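Local coordinates for protein syndapin (Drosophila melanogaster, PDB 3I2W) that probably takes part in endocytosis, its dimeric F-BAR domain binding phospholipid membranes while the rest of the protein carries an SH3 domain, at residues Y21-Q32 / N95-Y106. Residues are numbered along the deposited sequence; the frame is centred on the assembly and turned at random.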
loop_
_atom_site.group_PDB
_atom_site.type_symbol
_atom_site.label_atom_id
_atom_site.label_comp_id
_atom_site.label_asym_id
_atom_site.label_seq_id
_atom_site.Cartn_x
_atom_site.Cartn_y
_atom_site.Cartn_z
ATOM N N TYR B 21 -1.634 24.635 13.123
ATOM C CA TYR B 21 -0.550 23.790 13.621
ATOM C C TYR B 21 -0.962 22.308 13.577
ATOM O O TYR B 21 -0.323 21.533 12.872
ATOM C CB TYR B 21 -0.093 24.212 15.015
ATOM C CG TYR B 21 0.994 23.368 15.666
ATOM C CD1 TYR B 21 2.350 23.587 15.405
ATOM C CD2 TYR B 21 0.675 22.386 16.600
ATOM C CE1 TYR B 21 3.370 22.831 16.029
ATOM C CE2 TYR B 21 1.661 21.641 17.226
ATOM C CZ TYR B 21 3.020 21.872 16.923
ATOM O OH TYR B 21 4.021 21.110 17.549
ATOM N N LYS B 22 -2.016 21.921 14.296
ATOM C CA LYS B 22 -2.507 20.518 14.303
ATOM C C LYS B 22 -2.633 19.870 12.934
ATOM O O LYS B 22 -2.209 18.721 12.726
ATOM C CB LYS B 22 -3.882 20.469 14.927
ATOM C CG LYS B 22 -3.848 20.134 16.361
ATOM C CD LYS B 22 -4.910 20.887 17.176
ATOM C CE LYS B 22 -6.185 20.114 17.350
ATOM N NZ LYS B 22 -6.656 20.624 18.616
ATOM N N LEU B 23 -3.259 20.595 12.002
ATOM C CA LEU B 23 -3.302 20.116 10.625
ATOM C C LEU B 23 -1.911 19.959 9.999
ATOM O O LEU B 23 -1.680 19.050 9.255
ATOM C CB LEU B 23 -4.211 20.955 9.749
ATOM C CG LEU B 23 -5.683 21.090 10.162
ATOM C CD1 LEU B 23 -6.286 22.187 9.323
ATOM C CD2 LEU B 23 -6.525 19.831 10.037
ATOM N N CYS B 24 -0.944 20.784 10.314
ATOM C CA CYS B 24 0.388 20.372 9.896
ATOM C C CYS B 24 0.781 19.031 10.457
ATOM O O CYS B 24 1.212 18.192 9.721
ATOM C CB CYS B 24 1.462 21.387 10.257
ATOM S SG CYS B 24 1.215 22.942 9.393
ATOM N N ASN B 25 0.669 18.803 11.747
ATOM C CA ASN B 25 0.936 17.471 12.244
ATOM C C ASN B 25 0.164 16.335 11.551
ATOM O O ASN B 25 0.716 15.306 11.247
ATOM C CB ASN B 25 0.653 17.402 13.717
ATOM C CG ASN B 25 1.703 18.067 14.522
ATOM O OD1 ASN B 25 2.841 18.219 14.098
ATOM N ND2 ASN B 25 1.328 18.497 15.700
ATOM N N ASP B 26 -1.113 16.548 11.300
ATOM C CA ASP B 26 -1.962 15.515 10.741
ATOM C C ASP B 26 -1.487 15.168 9.346
ATOM O O ASP B 26 -1.388 13.984 8.997
ATOM C CB ASP B 26 -3.426 15.981 10.654
ATOM C CG ASP B 26 -4.169 15.979 12.010
ATOM O OD1 ASP B 26 -3.639 15.575 13.062
ATOM O OD2 ASP B 26 -5.330 16.459 12.037
ATOM N N LEU B 27 -1.219 16.189 8.540
ATOM C CA LEU B 27 -0.805 15.948 7.183
ATOM C C LEU B 27 0.551 15.213 7.142
ATOM O O LEU B 27 0.767 14.301 6.323
ATOM C CB LEU B 27 -0.726 17.258 6.480
ATOM C CG LEU B 27 -0.504 17.241 4.987
ATOM C CD1 LEU B 27 -1.544 16.497 4.173
ATOM C CD2 LEU B 27 -0.524 18.702 4.625
ATOM N N GLN B 28 1.456 15.573 8.057
ATOM C CA GLN B 28 2.745 14.914 8.064
ATOM C C GLN B 28 2.476 13.494 8.409
ATOM O O GLN B 28 2.962 12.599 7.744
ATOM C CB GLN B 28 3.736 15.548 9.033
ATOM C CG GLN B 28 4.422 16.787 8.542
ATOM C CD GLN B 28 5.117 17.547 9.699
ATOM O OE1 GLN B 28 6.319 17.338 10.012
ATOM N NE2 GLN B 28 4.348 18.420 10.359
ATOM N N GLN B 29 1.653 13.276 9.417
ATOM C CA GLN B 29 1.357 11.938 9.843
ATOM C C GLN B 29 0.675 11.116 8.771
ATOM O O GLN B 29 0.972 9.963 8.606
ATOM C CB GLN B 29 0.526 11.947 11.082
ATOM C CG GLN B 29 0.128 10.575 11.469
ATOM C CD GLN B 29 -0.694 10.557 12.741
ATOM O OE1 GLN B 29 -0.539 11.445 13.617
ATOM N NE2 GLN B 29 -1.559 9.535 12.871
ATOM N N LEU B 30 -0.227 11.701 8.018
ATOM C CA LEU B 30 -0.926 10.972 6.988
ATOM C C LEU B 30 0.089 10.582 5.922
ATOM O O LEU B 30 0.103 9.445 5.470
ATOM C CB LEU B 30 -2.072 11.834 6.434
ATOM C CG LEU B 30 -2.927 11.446 5.229
ATOM C CD1 LEU B 30 -4.254 12.192 5.105
ATOM C CD2 LEU B 30 -2.181 11.657 3.942
ATOM N N ILE B 31 0.963 11.480 5.512
ATOM C CA ILE B 31 1.867 11.155 4.435
ATOM C C ILE B 31 2.826 10.079 4.897
ATOM O O ILE B 31 3.056 9.109 4.192
ATOM C CB ILE B 31 2.594 12.441 3.987
ATOM C CG1 ILE B 31 1.631 13.263 3.158
ATOM C CG2 ILE B 31 3.889 12.164 3.258
ATOM C CD1 ILE B 31 1.929 14.689 3.205
ATOM N N GLN B 32 3.388 10.232 6.091
ATOM C CA GLN B 32 4.374 9.295 6.586
ATOM C C GLN B 32 3.732 7.917 6.537
ATOM O O GLN B 32 4.350 6.926 6.121
ATOM C CB GLN B 32 4.770 9.655 8.003
ATOM C CG GLN B 32 5.694 8.650 8.705
ATOM C CD GLN B 32 7.169 8.811 8.291
ATOM O OE1 GLN B 32 7.817 9.868 8.534
ATOM N NE2 GLN B 32 7.711 7.775 7.652
ATOM N N ASN B 95 7.279 15.665 3.190
ATOM C CA ASN B 95 7.117 15.884 4.594
ATOM C C ASN B 95 8.036 16.979 5.159
ATOM O O ASN B 95 7.587 17.767 5.910
ATOM C CB ASN B 95 7.092 14.584 5.402
ATOM C CG ASN B 95 5.685 14.152 5.748
ATOM O OD1 ASN B 95 4.720 14.823 5.406
ATOM N ND2 ASN B 95 5.548 12.997 6.371
ATOM N N SER B 96 9.299 17.028 4.771
ATOM C CA SER B 96 10.267 18.031 5.243
ATOM C C SER B 96 9.803 19.451 4.946
ATOM O O SER B 96 10.059 20.384 5.733
ATOM C CB SER B 96 11.563 17.865 4.480
ATOM O OG SER B 96 11.229 18.015 3.095
ATOM N N GLN B 97 9.149 19.631 3.804
ATOM C CA GLN B 97 8.664 20.943 3.480
ATOM C C GLN B 97 7.685 21.361 4.548
ATOM O O GLN B 97 7.784 22.421 5.063
ATOM C CB GLN B 97 7.930 20.910 2.185
ATOM C CG GLN B 97 8.725 21.224 0.992
ATOM C CD GLN B 97 7.801 21.373 -0.213
ATOM O OE1 GLN B 97 7.485 22.496 -0.585
ATOM N NE2 GLN B 97 7.309 20.263 -0.775
ATOM N N ILE B 98 6.718 20.520 4.847
ATOM C CA ILE B 98 5.751 20.784 5.859
ATOM C C ILE B 98 6.414 20.935 7.184
ATOM O O ILE B 98 6.133 21.869 7.920
ATOM C CB ILE B 98 4.698 19.688 5.931
ATOM C CG1 ILE B 98 4.037 19.574 4.563
ATOM C CG2 ILE B 98 3.622 20.053 6.986
ATOM C CD1 ILE B 98 3.086 18.393 4.455
ATOM N N LYS B 99 7.309 20.034 7.520
ATOM C CA LYS B 99 8.010 20.170 8.761
ATOM C C LYS B 99 8.599 21.624 8.922
ATOM O O LYS B 99 8.618 22.201 10.009
ATOM C CB LYS B 99 9.056 19.070 8.880
ATOM C CG LYS B 99 9.901 19.272 10.130
ATOM C CD LYS B 99 10.311 18.035 10.789
ATOM C CE LYS B 99 11.783 18.131 11.144
ATOM N NZ LYS B 99 12.234 17.042 12.125
ATOM N N THR B 100 9.038 22.188 7.795
ATOM C CA THR B 100 9.747 23.433 7.756
ATOM C C THR B 100 8.798 24.582 7.951
ATOM O O THR B 100 9.054 25.478 8.800
ATOM C CB THR B 100 10.570 23.599 6.466
ATOM O OG1 THR B 100 11.914 23.159 6.697
ATOM C CG2 THR B 100 10.686 25.051 6.087
ATOM N N TRP B 101 7.735 24.600 7.172
ATOM C CA TRP B 101 6.769 25.651 7.246
ATOM C C TRP B 101 6.217 25.734 8.662
ATOM O O TRP B 101 6.091 26.803 9.236
ATOM C CB TRP B 101 5.696 25.281 6.271
ATOM C CG TRP B 101 4.763 26.327 5.905
ATOM C CD1 TRP B 101 4.819 27.100 4.791
ATOM C CD2 TRP B 101 3.527 26.642 6.548
ATOM N NE1 TRP B 101 3.719 27.919 4.712
ATOM C CE2 TRP B 101 2.905 27.665 5.779
ATOM C CE3 TRP B 101 2.880 26.173 7.701
ATOM C CZ2 TRP B 101 1.693 28.257 6.144
ATOM C CZ3 TRP B 101 1.640 26.759 8.059
ATOM C CH2 TRP B 101 1.079 27.801 7.284
ATOM N N GLN B 102 5.917 24.579 9.235
ATOM C CA GLN B 102 5.332 24.522 10.536
ATOM C C GLN B 102 6.293 25.098 11.591
ATOM O O GLN B 102 5.853 25.759 12.486
ATOM C CB GLN B 102 4.929 23.069 10.857
ATOM C CG GLN B 102 4.465 22.840 12.310
ATOM C CD GLN B 102 4.177 21.393 12.643
ATOM O OE1 GLN B 102 5.018 20.539 12.476
ATOM N NE2 GLN B 102 2.979 21.118 13.130
ATOM N N LYS B 103 7.581 24.798 11.508
ATOM C CA LYS B 103 8.571 25.392 12.347
ATOM C C LYS B 103 8.570 26.907 12.172
ATOM O O LYS B 103 8.767 27.629 13.121
ATOM C CB LYS B 103 9.930 24.869 11.924
ATOM C CG LYS B 103 11.113 25.420 12.735
ATOM C CD LYS B 103 12.528 25.041 12.161
ATOM C CE LYS B 103 13.669 25.809 12.967
ATOM N NZ LYS B 103 15.004 25.036 13.101
ATOM N N GLU B 104 8.324 27.391 10.956
ATOM C CA GLU B 104 8.575 28.792 10.662
ATOM C C GLU B 104 7.447 29.679 11.031
ATOM O O GLU B 104 7.664 30.855 11.263
ATOM C CB GLU B 104 8.962 29.030 9.212
ATOM C CG GLU B 104 10.478 29.016 9.108
ATOM C CD GLU B 104 11.003 28.754 7.697
ATOM O OE1 GLU B 104 10.252 28.844 6.676
ATOM O OE2 GLU B 104 12.215 28.456 7.623
ATOM N N ASN B 105 6.257 29.113 11.139
ATOM C CA ASN B 105 5.082 29.913 11.353
ATOM C C ASN B 105 4.425 29.746 12.673
ATOM O O ASN B 105 3.404 30.388 12.892
ATOM C CB ASN B 105 4.055 29.573 10.313
ATOM C CG ASN B 105 4.513 29.916 8.963
ATOM O OD1 ASN B 105 4.469 31.062 8.569
ATOM N ND2 ASN B 105 4.953 28.918 8.220
ATOM N N TYR B 106 4.950 28.873 13.523
ATOM C CA TYR B 106 4.371 28.653 14.834
ATOM C C TYR B 106 5.520 28.588 15.812
ATOM O O TYR B 106 6.477 27.883 15.593
ATOM C CB TYR B 106 3.514 27.376 14.864
ATOM C CG TYR B 106 2.364 27.344 13.840
ATOM C CD1 TYR B 106 1.198 28.057 14.046
ATOM C CD2 TYR B 106 2.472 26.640 12.650
ATOM C CE1 TYR B 106 0.139 28.052 13.096
ATOM C CE2 TYR B 106 1.421 26.615 11.704
ATOM C CZ TYR B 106 0.279 27.313 11.954
ATOM O OH TYR B 106 -0.714 27.308 11.054
#
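Gln102 brings NE2 of its amide over one face of the Tyr21 ring, offset toward the rim and 3.4 Å from Tyr21 CE1, the two planes inclined. With CG anti to its own backbone N (chi1 172°) and the chain extended beyond, it reaches between Tyr21, Cys24, Asn25 and Gln28 as a knob into a hole. NE2 donates to Asn25 OD1 at 3.1 Å in a fairly straight bond that meets the acceptor from above its carbonyl plane, and weakly to Tyr21 O. Its OE1 receives Gln28 NE2 at 3.1 Å, again from above the carbonyl plane; bonds at both ends are consistent with this amide orientation. Were Gln102 cut back to an alanine, Asn25 OD1 and Gln28 NE2 would probably lose these partners, and the Tyr21 ring the amide over it. Beside it, Tyr21 CB stands over the centre of the Tyr106 ring, 4.0 Å from its centroid, and the Tyr21 ring forms an offset edge-to-face pair with that ring, planes at 77°. Farther along, Asn95 ND2 bonds Gln28 O at 3.0 Å, a carbonyl already holding Gln32 N, while Ile98 CD1 packs on Leu27 CD2 at 3.6 Å. Interlocking knobs thus join helices 11-58 and 63-105, locally antiparallel at 166°, within the elongated F-BAR bundle; helix 169-240 meets Leu27 and Ile98, Trp69 of the second subunit also packs on Leu27, and strand 112-113 touches Tyr21 and Tyr106 through Ile113.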